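Local coordinates for protein endo-1,4-beta-xylanase (Pseudoalteromonas haloplanktis, PDB 1XWT) that hydrolyses internal beta-1,4-linkages of xylan as a cold-adapted family 8 glycoside hydrolase and probably also cleaves cellulose and mixed beta-glucans, at residues 48-53 with 60-65; 201-206 with 279-284; 347-352 with 363-368. The protein carries 1 engineered substitution. One frame throughout, in Å; residues are numbered along the deposited sequence. Where two conformers were deposited one is given.

The three contacts follow one another along the chain without interleaving, and all lie within the family 8 region. Contact 1 is a beta hairpin at one side of the molecule, its centre about 25 Å from that of contact 2 and about 29 Å from that of contact 3. Contact 2 lies about 7 Å from the centre of the molecule, and contact 3 joins two successive helices about 16 Å from it, centre to centre. Contacts 2 and 3 touch, since Trp283 O packs 3.4 Å from Ala347 CB. Residues of helix 379-392 pack on contacts 1 and 3, and its Tyr381 hydrogen-bonds Arg284 of contact 2. This helix thus links all three contacts.

Contact 1 of 3, residues 48-53 with 60-65; sequences QLYYPY and KAHYIK
Tyr51 and Tyr63 form a reciprocal antiparallel pair, Tyr51 N to Tyr63 O and Tyr63 N to Tyr51 O both 2.9 Å, between strands whose N-to-C directions differ by 148°. At the hairpin end Lys60 and Ala61 both face Tyr53 in a classic beta bulge: Tyr53 O takes Lys60 N at 3.0 Å and, weakly, Ala61 N. On the face of Pro52 and Ile64, the His62 ring lies between Tyr50 and Pro52. The Tyr50 ring is placed as an offset stack on it, though modelled doubtfully close; Pro52 CA sits 3.8 Å from the His62 ring centroid on the opposite side. His62 ND1 is hydrogen-bonded to Tyr59 OH and NE2 to Tyr43 OH, which fixes the ring's rotation. Lys65 bends at its third torsion (chi3 -69°), bringing CE over the Tyr51 ring centre and NZ to 3.9 Å from its centroid, a cation-pi contact. Gln48 NE2 lies over the other face of that ring and donates to Tyr50 O at 2.9 Å. Water 1 links Pro52 O to Tyr63 OH. Strand 50-55, outermost in the five-stranded antiparallel sheet, is thus joined to strand 58-66 by the backbone ladder and by ring faces set against Lys65 and Pro52.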
loop_
_atom_site.group_PDB
_atom_site.type_symbol
_atom_site.label_atom_id
_atom_site.label_comp_id
_atom_site.label_asym_id
_atom_site.label_seq_id
_atom_site.Cartn_x
_atom_site.Cartn_y
_atom_site.Cartn_z
ATOM N N GLN A 48 5.808 3.050 -18.202
ATOM C CA GLN A 48 4.979 1.851 -18.246
ATOM C C GLN A 48 5.331 0.818 -17.182
ATOM O O GLN A 48 6.485 0.412 -17.058
ATOM C CB GLN A 48 5.131 1.191 -19.627
ATOM C CG GLN A 48 4.350 -0.094 -19.812
ATOM C CD GLN A 48 4.530 -0.720 -21.193
ATOM O OE1 GLN A 48 5.347 -0.258 -22.006
ATOM N NE2 GLN A 48 3.786 -1.780 -21.450
ATOM N N LEU A 49 4.307 0.368 -16.459
ATOM C CA LEU A 49 4.395 -0.789 -15.569
ATOM C C LEU A 49 3.448 -1.933 -15.933
ATOM O O LEU A 49 3.604 -3.029 -15.424
ATOM C CB LEU A 49 4.158 -0.362 -14.103
ATOM C CG LEU A 49 5.317 0.464 -13.512
ATOM C CD1 LEU A 49 4.961 1.025 -12.137
ATOM C CD2 LEU A 49 6.591 -0.358 -13.467
ATOM N N TYR A 50 2.456 -1.662 -16.780
ATOM C CA TYR A 50 1.380 -2.602 -17.134
ATOM C C TYR A 50 1.724 -3.263 -18.461
ATOM O O TYR A 50 1.839 -2.580 -19.462
ATOM C CB TYR A 50 0.095 -1.787 -17.223
ATOM C CG TYR A 50 -1.158 -2.364 -17.851
ATOM C CD1 TYR A 50 -1.550 -1.973 -19.122
ATOM C CD2 TYR A 50 -2.023 -3.166 -17.128
ATOM C CE1 TYR A 50 -2.756 -2.382 -19.672
ATOM C CE2 TYR A 50 -3.219 -3.600 -17.669
ATOM C CZ TYR A 50 -3.592 -3.204 -18.949
ATOM O OH TYR A 50 -4.792 -3.661 -19.465
ATOM N N TYR A 51 1.923 -4.582 -18.446
ATOM C CA TYR A 51 2.408 -5.327 -19.604
ATOM C C TYR A 51 1.518 -6.523 -19.893
ATOM O O TYR A 51 1.074 -7.220 -18.967
ATOM C CB TYR A 51 3.834 -5.856 -19.371
ATOM C CG TYR A 51 4.895 -4.785 -19.426
ATOM C CD1 TYR A 51 5.153 -3.960 -18.314
ATOM C CD2 TYR A 51 5.649 -4.574 -20.605
ATOM C CE1 TYR A 51 6.111 -2.956 -18.378
ATOM C CE2 TYR A 51 6.619 -3.582 -20.651
ATOM C CZ TYR A 51 6.846 -2.791 -19.543
ATOM O OH TYR A 51 7.774 -1.779 -19.580
ATOM N N PRO A 52 1.297 -6.816 -21.173
ATOM C CA PRO A 52 0.535 -8.004 -21.541
ATOM C C PRO A 52 1.355 -9.274 -21.364
ATOM O O PRO A 52 2.576 -9.280 -21.556
ATOM C CB PRO A 52 0.204 -7.759 -23.019
ATOM C CG PRO A 52 1.349 -6.969 -23.523
ATOM C CD PRO A 52 1.739 -6.044 -22.354
ATOM N N TYR A 53 0.667 -10.358 -21.019
ATOM C CA TYR A 53 1.220 -11.706 -20.956
ATOM C C TYR A 53 0.524 -12.560 -22.027
ATOM O O TYR A 53 -0.712 -12.653 -22.049
ATOM C CB TYR A 53 1.014 -12.309 -19.564
ATOM C CG TYR A 53 1.500 -13.733 -19.477
ATOM C CD1 TYR A 53 2.838 -14.053 -19.731
ATOM C CD2 TYR A 53 0.626 -14.778 -19.201
ATOM C CE1 TYR A 53 3.288 -15.361 -19.688
ATOM C CE2 TYR A 53 1.069 -16.095 -19.161
ATOM C CZ TYR A 53 2.399 -16.396 -19.412
ATOM O OH TYR A 53 2.866 -17.704 -19.389
ATOM N N LYS A 60 -3.401 -13.609 -22.907
ATOM C CA LYS A 60 -3.979 -14.162 -21.673
ATOM C C LYS A 60 -4.468 -13.096 -20.691
ATOM O O LYS A 60 -5.653 -13.046 -20.355
ATOM C CB LYS A 60 -3.000 -15.124 -21.001
ATOM C CG LYS A 60 -2.576 -16.343 -21.851
ATOM C CD LYS A 60 -3.720 -17.339 -22.067
ATOM C CE LYS A 60 -3.372 -18.416 -23.080
ATOM N NZ LYS A 60 -4.543 -19.331 -23.278
ATOM N N ALA A 61 -3.561 -12.267 -20.201
ATOM C CA ALA A 61 -3.880 -11.323 -19.146
ATOM C C ALA A 61 -2.768 -10.278 -19.061
ATOM O O ALA A 61 -1.888 -10.277 -19.913
ATOM C CB ALA A 61 -4.055 -12.070 -17.829
ATOM N N HIS A 62 -2.820 -9.388 -18.072
ATOM C CA HIS A 62 -1.785 -8.369 -17.882
ATOM C C HIS A 62 -1.197 -8.456 -16.475
ATOM O O HIS A 62 -1.844 -8.917 -15.534
ATOM C CB HIS A 62 -2.384 -6.946 -18.067
ATOM C CG HIS A 62 -2.443 -6.469 -19.491
ATOM N ND1 HIS A 62 -3.222 -7.059 -20.448
ATOM C CD2 HIS A 62 -1.951 -5.348 -20.051
ATOM C CE1 HIS A 62 -3.042 -6.429 -21.599
ATOM N NE2 HIS A 62 -2.294 -5.374 -21.381
ATOM N N TYR A 63 0.035 -7.977 -16.328
ATOM C CA TYR A 63 0.661 -7.841 -15.022
ATOM C C TYR A 63 1.393 -6.526 -14.862
ATOM O O TYR A 63 1.758 -5.844 -15.832
ATOM C CB TYR A 63 1.602 -9.025 -14.758
ATOM C CG TYR A 63 2.747 -9.174 -15.731
ATOM C CD1 TYR A 63 2.601 -9.823 -16.948
ATOM C CD2 TYR A 63 4.002 -8.637 -15.435
ATOM C CE1 TYR A 63 3.666 -9.947 -17.841
ATOM C CE2 TYR A 63 5.064 -8.763 -16.307
ATOM C CZ TYR A 63 4.897 -9.399 -17.522
ATOM O OH TYR A 63 5.978 -9.549 -18.373
ATOM N N ILE A 64 1.593 -6.177 -13.602
ATOM C CA ILE A 64 2.490 -5.093 -13.211
ATOM C C ILE A 64 3.897 -5.687 -13.076
ATOM O O ILE A 64 4.110 -6.619 -12.307
ATOM C CB ILE A 64 2.007 -4.419 -11.881
ATOM C CG1 ILE A 64 0.607 -3.798 -12.040
ATOM C CG2 ILE A 64 3.050 -3.425 -11.386
ATOM C CD1 ILE A 64 0.521 -2.745 -13.122
ATOM N N LYS A 65 4.814 -5.187 -13.892
ATOM C CA LYS A 65 6.164 -5.718 -13.982
ATOM C C LYS A 65 7.060 -5.080 -12.927
ATOM O O LYS A 65 7.303 -3.881 -12.970
ATOM C CB LYS A 65 6.748 -5.481 -15.380
ATOM C CG LYS A 65 8.096 -6.155 -15.599
ATOM C CD LYS A 65 8.691 -5.878 -16.985
ATOM C CE LYS A 65 7.934 -6.535 -18.103
ATOM N NZ LYS A 65 8.675 -6.480 -19.433
HETATM O O HOH W 1 5.339 -10.322 -20.859
#

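Contact 2 of 3, residues 201-206 with 279-284; sequences PSYHIP and EFNAWR. Engineered in segment 279-284: Asn281 (natural residue Asp).
The contact lies in the central region of the (alpha/alpha)6 barrel expected for family 8, where the 3-10 turn at Ser202 meets Arg284 at the start of helix 283-296; the two CA atoms are 5.4 Å apart. Ser202 CB presses on the backbone, 3.2 Å from Asn281 O, and lies over one face of the Arg284 guanidinium. Its OG stands between the backbone N and the carbonyl carbon (chi1 74°), where it hydrogen-bonds Asp200; Arg284 NH2 is 3.4 Å from OG, but the angle is too poor for a hydrogen bond. Water 2 makes the polar link instead, donating to Ser202 O at 2.7 Å and accepting from Arg284 NE at 2.9 Å, in the guanidinium plane. The arginine bends at chi3 (-63°) and brings NH2 to the edge of the Tyr203 ring, 4.1 Å from CE1, the two planes only 18° apart. NH2 also forms a salt bridge with Asp144, while NH1 hydrogen-bonds Tyr381 OH. Replacing Arg284 by a leucine would probably leave Asp144 without its ion-pair mate and water 2 without its NE donor. Asn281 is engineered, the natural residue being aspartate. Its backbone N donates to Glu279 OE1 at 3.0 Å, and Ala282 N meets Glu279 OE2 at 2.9 Å on the syn side, so one carboxylate holds two successive N-H groups ahead of the helix. Acidic side chains, an arginine and tyrosines gathered near a helix start at the barrel's middle are consistent with the sugar-binding cleft of an (alpha/alpha)6 glycoside hydrolase.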
loop_
_atom_site.group_PDB
_atom_site.type_symbol
_atom_site.label_atom_id
_atom_site.label_comp_id
_atom_site.label_asym_id
_atom_site.label_seq_id
_atom_site.Cartn_x
_atom_site.Cartn_y
_atom_site.Cartn_z
ATOM N N PRO A 201 4.244 -3.276 10.252
ATOM C CA PRO A 201 3.383 -2.089 10.378
ATOM C C PRO A 201 2.802 -1.571 9.058
ATOM O O PRO A 201 1.684 -1.065 9.055
ATOM C CB PRO A 201 4.298 -1.068 11.073
ATOM C CG PRO A 201 5.187 -1.957 11.948
ATOM C CD PRO A 201 5.464 -3.148 11.078
ATOM N N SER A 202 3.549 -1.682 7.966
ATOM C CA SER A 202 3.086 -1.202 6.654
ATOM C C SER A 202 1.869 -1.945 6.113
ATOM O O SER A 202 1.235 -1.468 5.172
ATOM C CB SER A 202 4.191 -1.242 5.593
ATOM O OG SER A 202 4.480 -2.545 5.141
ATOM N N TYR A 203 1.555 -3.111 6.690
ATOM C CA TYR A 203 0.377 -3.891 6.281
ATOM C C TYR A 203 -0.928 -3.416 6.971
ATOM O O TYR A 203 -2.031 -3.861 6.615
ATOM C CB TYR A 203 0.582 -5.387 6.592
ATOM C CG TYR A 203 1.712 -6.100 5.844
ATOM C CD1 TYR A 203 2.515 -5.464 4.878
ATOM C CD2 TYR A 203 1.928 -7.456 6.062
ATOM C CE1 TYR A 203 3.531 -6.170 4.201
ATOM C CE2 TYR A 203 2.911 -8.149 5.389
ATOM C CZ TYR A 203 3.705 -7.519 4.452
ATOM O OH TYR A 203 4.678 -8.240 3.757
ATOM N N HIS A 204 -0.792 -2.502 7.934
ATOM C CA HIS A 204 -1.936 -2.032 8.750
ATOM C C HIS A 204 -2.620 -0.848 8.096
ATOM O O HIS A 204 -2.056 0.260 8.046
ATOM C CB HIS A 204 -1.451 -1.662 10.156
ATOM C CG HIS A 204 -1.175 -2.857 10.991
ATOM N ND1 HIS A 204 -2.102 -3.343 11.876
ATOM C CD2 HIS A 204 -0.131 -3.730 11.007
ATOM C CE1 HIS A 204 -1.647 -4.467 12.402
ATOM N NE2 HIS A 204 -0.449 -4.721 11.906
ATOM N N ILE A 205 -3.835 -1.087 7.592
ATOM C CA ILE A 205 -4.609 -0.014 6.946
ATOM C C ILE A 205 -5.992 -0.037 7.606
ATOM O O ILE A 205 -6.928 -0.686 7.105
ATOM C CB ILE A 205 -4.679 -0.163 5.415
ATOM C CG1 ILE A 205 -3.283 -0.445 4.838
ATOM C CG2 ILE A 205 -5.327 1.072 4.817
ATOM C CD1 ILE A 205 -3.269 -0.857 3.427
ATOM N N PRO A 206 -6.137 0.594 8.779
ATOM C CA PRO A 206 -7.349 0.386 9.591
ATOM C C PRO A 206 -8.652 0.665 8.857
ATOM O O PRO A 206 -9.618 -0.099 9.000
ATOM C CB PRO A 206 -7.118 1.288 10.818
ATOM C CG PRO A 206 -5.606 1.316 10.919
ATOM C CD PRO A 206 -5.120 1.384 9.501
ATOM N N GLU A 279 12.819 1.220 6.284
ATOM C CA GLU A 279 13.267 0.888 4.936
ATOM C C GLU A 279 12.079 0.958 3.965
ATOM O O GLU A 279 11.088 1.646 4.240
ATOM C CB GLU A 279 14.042 -0.452 4.925
ATOM C CG GLU A 279 13.370 -1.616 5.625
ATOM C CD GLU A 279 11.935 -1.803 5.210
ATOM O OE1 GLU A 279 11.656 -2.604 4.280
ATOM O OE2 GLU A 279 11.075 -1.108 5.800
ATOM N N PHE A 280 12.167 0.258 2.838
ATOM C CA PHE A 280 11.224 0.424 1.749
ATOM C C PHE A 280 9.777 0.118 2.166
ATOM O O PHE A 280 8.850 0.841 1.807
ATOM C CB PHE A 280 11.690 -0.426 0.558
ATOM C CG PHE A 280 13.164 -0.238 0.264
ATOM C CD1 PHE A 280 13.597 0.863 -0.442
ATOM C CD2 PHE A 280 14.123 -1.115 0.786
ATOM C CE1 PHE A 280 14.976 1.077 -0.665
ATOM C CE2 PHE A 280 15.489 -0.896 0.569
ATOM C CZ PHE A 280 15.900 0.189 -0.162
ATOM N N ASN A 281 9.568 -0.937 2.946
ATOM C CA ASN A 281 8.216 -1.225 3.456
ATOM C C ASN A 281 7.711 -0.135 4.415
ATOM O O ASN A 281 6.593 0.352 4.293
ATOM C CB ASN A 281 8.185 -2.553 4.226
ATOM C CG ASN A 281 8.061 -3.761 3.329
ATOM O OD1 ASN A 281 7.399 -4.743 3.686
ATOM N ND2 ASN A 281 8.692 -3.704 2.151
ATOM N N ALA A 282 8.574 0.233 5.364
ATOM C CA ALA A 282 8.221 1.183 6.404
ATOM C C ALA A 282 7.841 2.545 5.839
ATOM O O ALA A 282 7.065 3.281 6.477
ATOM C CB ALA A 282 9.334 1.334 7.406
ATOM N N TRP A 283 8.331 2.884 4.637
ATOM C CA TRP A 283 7.915 4.136 4.001
ATOM C C TRP A 283 6.375 4.292 4.000
ATOM O O TRP A 283 5.845 5.411 4.068
ATOM C CB TRP A 283 8.323 4.237 2.526
ATOM C CG TRP A 283 9.773 4.266 2.155
ATOM C CD1 TRP A 283 10.858 4.341 2.980
ATOM C CD2 TRP A 283 10.280 4.213 0.818
ATOM N NE1 TRP A 283 12.007 4.325 2.228
ATOM C CE2 TRP A 283 11.676 4.223 0.899
ATOM C CE3 TRP A 283 9.684 4.130 -0.442
ATOM C CZ2 TRP A 283 12.487 4.172 -0.230
ATOM C CZ3 TRP A 283 10.492 4.060 -1.565
ATOM C CH2 TRP A 283 11.874 4.082 -1.451
ATOM N N ARG A 284 5.688 3.170 3.799
ATOM C CA ARG A 284 4.239 3.175 3.627
ATOM C C ARG A 284 3.447 3.443 4.898
ATOM O O ARG A 284 2.268 3.765 4.810
ATOM C CB ARG A 284 3.756 1.865 2.986
ATOM C CG ARG A 284 4.386 1.573 1.616
ATOM C CD ARG A 284 3.667 0.515 0.851
ATOM N NE ARG A 284 3.632 -0.826 1.447
ATOM C CZ ARG A 284 4.568 -1.753 1.305
ATOM N NH1 ARG A 284 5.723 -1.493 0.713
ATOM N NH2 ARG A 284 4.352 -2.954 1.789
HETATM O O HOH W 2 1.008 -1.629 2.449
#

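Contact 3 of 3, residues 347-352 with 363-368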
loop_
_atom_site.group_PDB
_atom_site.type_symbol
_atom_site.label_atom_id
_atom_site.label_comp_id
_atom_site.label_asym_id
_atom_site.label_seq_id
_atom_site.Cartn_x
_atom_site.Cartn_y
_atom_site.Cartn_z
ATOM N N ALA A 347 4.786 8.716 -0.617
ATOM C CA ALA A 347 4.242 8.236 0.653
ATOM C C ALA A 347 4.137 9.379 1.679
ATOM O O ALA A 347 3.122 9.530 2.376
ATOM C CB ALA A 347 5.126 7.165 1.212
ATOM N N ASN A 348 5.187 10.201 1.761
ATOM C CA ASN A 348 5.214 11.305 2.697
ATOM C C ASN A 348 4.224 12.423 2.375
ATOM O O ASN A 348 3.704 13.059 3.280
ATOM C CB ASN A 348 6.636 11.851 2.831
ATOM C CG ASN A 348 7.584 10.848 3.470
ATOM O OD1 ASN A 348 7.131 9.938 4.182
ATOM N ND2 ASN A 348 8.899 11.013 3.255
ATOM N N ALA A 349 3.909 12.617 1.095
ATOM C CA ALA A 349 2.865 13.578 0.703
ATOM C C ALA A 349 1.475 13.118 1.167
ATOM O O ALA A 349 0.660 13.914 1.636
ATOM C CB ALA A 349 2.874 13.812 -0.825
ATOM N N VAL A 350 1.193 11.820 1.076
ATOM C CA VAL A 350 -0.092 11.302 1.549
ATOM C C VAL A 350 -0.228 11.450 3.073
ATOM O O VAL A 350 -1.312 11.728 3.598
ATOM C CB VAL A 350 -0.301 9.823 1.117
ATOM C CG1 VAL A 350 -1.628 9.269 1.621
ATOM C CG2 VAL A 350 -0.228 9.693 -0.420
ATOM N N ALA A 351 0.884 11.276 3.776
ATOM C CA ALA A 351 0.916 11.451 5.224
ATOM C C ALA A 351 0.383 12.815 5.672
ATOM O O ALA A 351 -0.131 12.954 6.793
ATOM C CB ALA A 351 2.328 11.285 5.711
ATOM N N LEU A 352 0.511 13.814 4.800
ATOM C CA LEU A 352 0.064 15.180 5.115
ATOM C C LEU A 352 -1.436 15.284 5.429
ATOM O O LEU A 352 -1.860 16.269 6.045
ATOM C CB LEU A 352 0.459 16.138 4.005
ATOM C CG LEU A 352 1.953 16.288 3.732
ATOM C CD1 LEU A 352 2.164 17.128 2.477
ATOM C CD2 LEU A 352 2.665 16.891 4.947
ATOM N N GLU A 363 6.595 22.073 2.248
ATOM C CA GLU A 363 7.855 21.443 1.862
ATOM C C GLU A 363 7.615 20.071 1.240
ATOM O O GLU A 363 8.047 19.814 0.131
ATOM C CB GLU A 363 8.785 21.260 3.065
ATOM N N PHE A 364 6.973 19.179 1.988
ATOM C CA PHE A 364 6.784 17.806 1.535
ATOM C C PHE A 364 5.853 17.737 0.330
ATOM O O PHE A 364 6.113 16.971 -0.594
ATOM C CB PHE A 364 6.308 16.883 2.677
ATOM C CG PHE A 364 7.405 16.499 3.642
ATOM C CD1 PHE A 364 8.198 15.387 3.390
ATOM C CD2 PHE A 364 7.675 17.263 4.758
ATOM C CE1 PHE A 364 9.230 15.036 4.267
ATOM C CE2 PHE A 364 8.711 16.916 5.640
ATOM C CZ PHE A 364 9.488 15.795 5.383
ATOM N N PHE A 365 4.808 18.556 0.289
ATOM C CA PHE A 365 3.911 18.471 -0.861
ATOM C C PHE A 365 4.580 18.964 -2.137
ATOM O O PHE A 365 4.470 18.337 -3.185
ATOM C CB PHE A 365 2.581 19.198 -0.660
ATOM C CG PHE A 365 1.617 18.884 -1.750
ATOM C CD1 PHE A 365 0.882 17.711 -1.708
ATOM C CD2 PHE A 365 1.524 19.684 -2.892
ATOM C CE1 PHE A 365 0.030 17.378 -2.753
ATOM C CE2 PHE A 365 0.676 19.332 -3.928
ATOM C CZ PHE A 365 -0.062 18.182 -3.840
ATOM N N ASN A 366 5.294 20.080 -2.056
ATOM C CA ASN A 366 5.949 20.615 -3.252
ATOM C C ASN A 366 7.075 19.715 -3.778
ATOM O O ASN A 366 7.286 19.603 -5.000
ATOM C CB ASN A 366 6.432 22.057 -3.023
ATOM C CG ASN A 366 5.287 23.070 -2.985
ATOM O OD1 ASN A 366 4.243 22.893 -3.622
ATOM N ND2 ASN A 366 5.513 24.171 -2.271
ATOM N N GLU A 367 7.791 19.049 -2.876
ATOM C CA GLU A 367 8.825 18.095 -3.282
ATOM C C GLU A 367 8.228 16.918 -4.065
ATOM O O GLU A 367 8.889 16.359 -4.938
ATOM C CB GLU A 367 9.640 17.578 -2.093
ATOM C CG GLU A 367 10.633 18.612 -1.601
ATOM C CD GLU A 367 11.536 18.138 -0.487
ATOM O OE1 GLU A 367 11.592 16.922 -0.206
ATOM O OE2 GLU A 367 12.209 19.000 0.113
ATOM N N PHE A 368 6.998 16.538 -3.731
ATOM C CA PHE A 368 6.280 15.510 -4.488
ATOM C C PHE A 368 5.716 16.036 -5.814
ATOM O O PHE A 368 5.882 15.423 -6.868
ATOM C CB PHE A 368 5.162 14.917 -3.632
ATOM C CG PHE A 368 4.180 14.077 -4.408
ATOM C CD1 PHE A 368 4.541 12.818 -4.881
ATOM C CD2 PHE A 368 2.920 14.558 -4.719
ATOM C CE1 PHE A 368 3.645 12.050 -5.614
ATOM C CE2 PHE A 368 2.029 13.784 -5.451
ATOM C CZ PHE A 368 2.404 12.535 -5.885
#
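Phe368 N is shared between two carbonyl oxygens of its own helix, Phe364 O at 3.3 Å and, more weakly, Phe365 O at 3.2 Å, and the side chain on the same residue packs against Ala349. There Ala349 CB lies 3.8 Å from Phe368 CB and about as far from CG, so the methyl meets the root of the aromatic side chain and not its far end. Phe368 is also held from helix 379-392, where its ring meets that of Tyr386 and its side chain touches Ala389 and Met390. Ala349 is where the CA traces of the two segments come nearest, its CA 5.2 Å from that of Phe365, and the segment axes approach to 8.6 Å with their directions 140° apart. Helices 342-351 and 358-369 follow each other with a short connection and run roughly antiparallel, a helical hairpin of the kind from which (alpha/alpha)6 barrels such as that of family 8 are built. One turn on from Ala349, Leu352 reaches across to the second helix with CD1 alone: it is 3.8 Å from Phe365 CB and comes in at the edge of that ring, near its plane. With CG opposite the backbone N (chi1 -170°), the Phe365 ring is placed beside Ala349, whose CB is 4.5 Å from Phe365 CD1. The same Leu352 methyl also packs on Phe364 CB. Asn348 meets Phe364 through its aliphatic part, CB lying 3.9 Å from Phe364 CD1, with the amide and ring planes 87° apart. Its buried ND2 is hydrogen-bonded to Tyr325 OH. Leu310 of helix 300-318 packs on both Leu352 and Phe364.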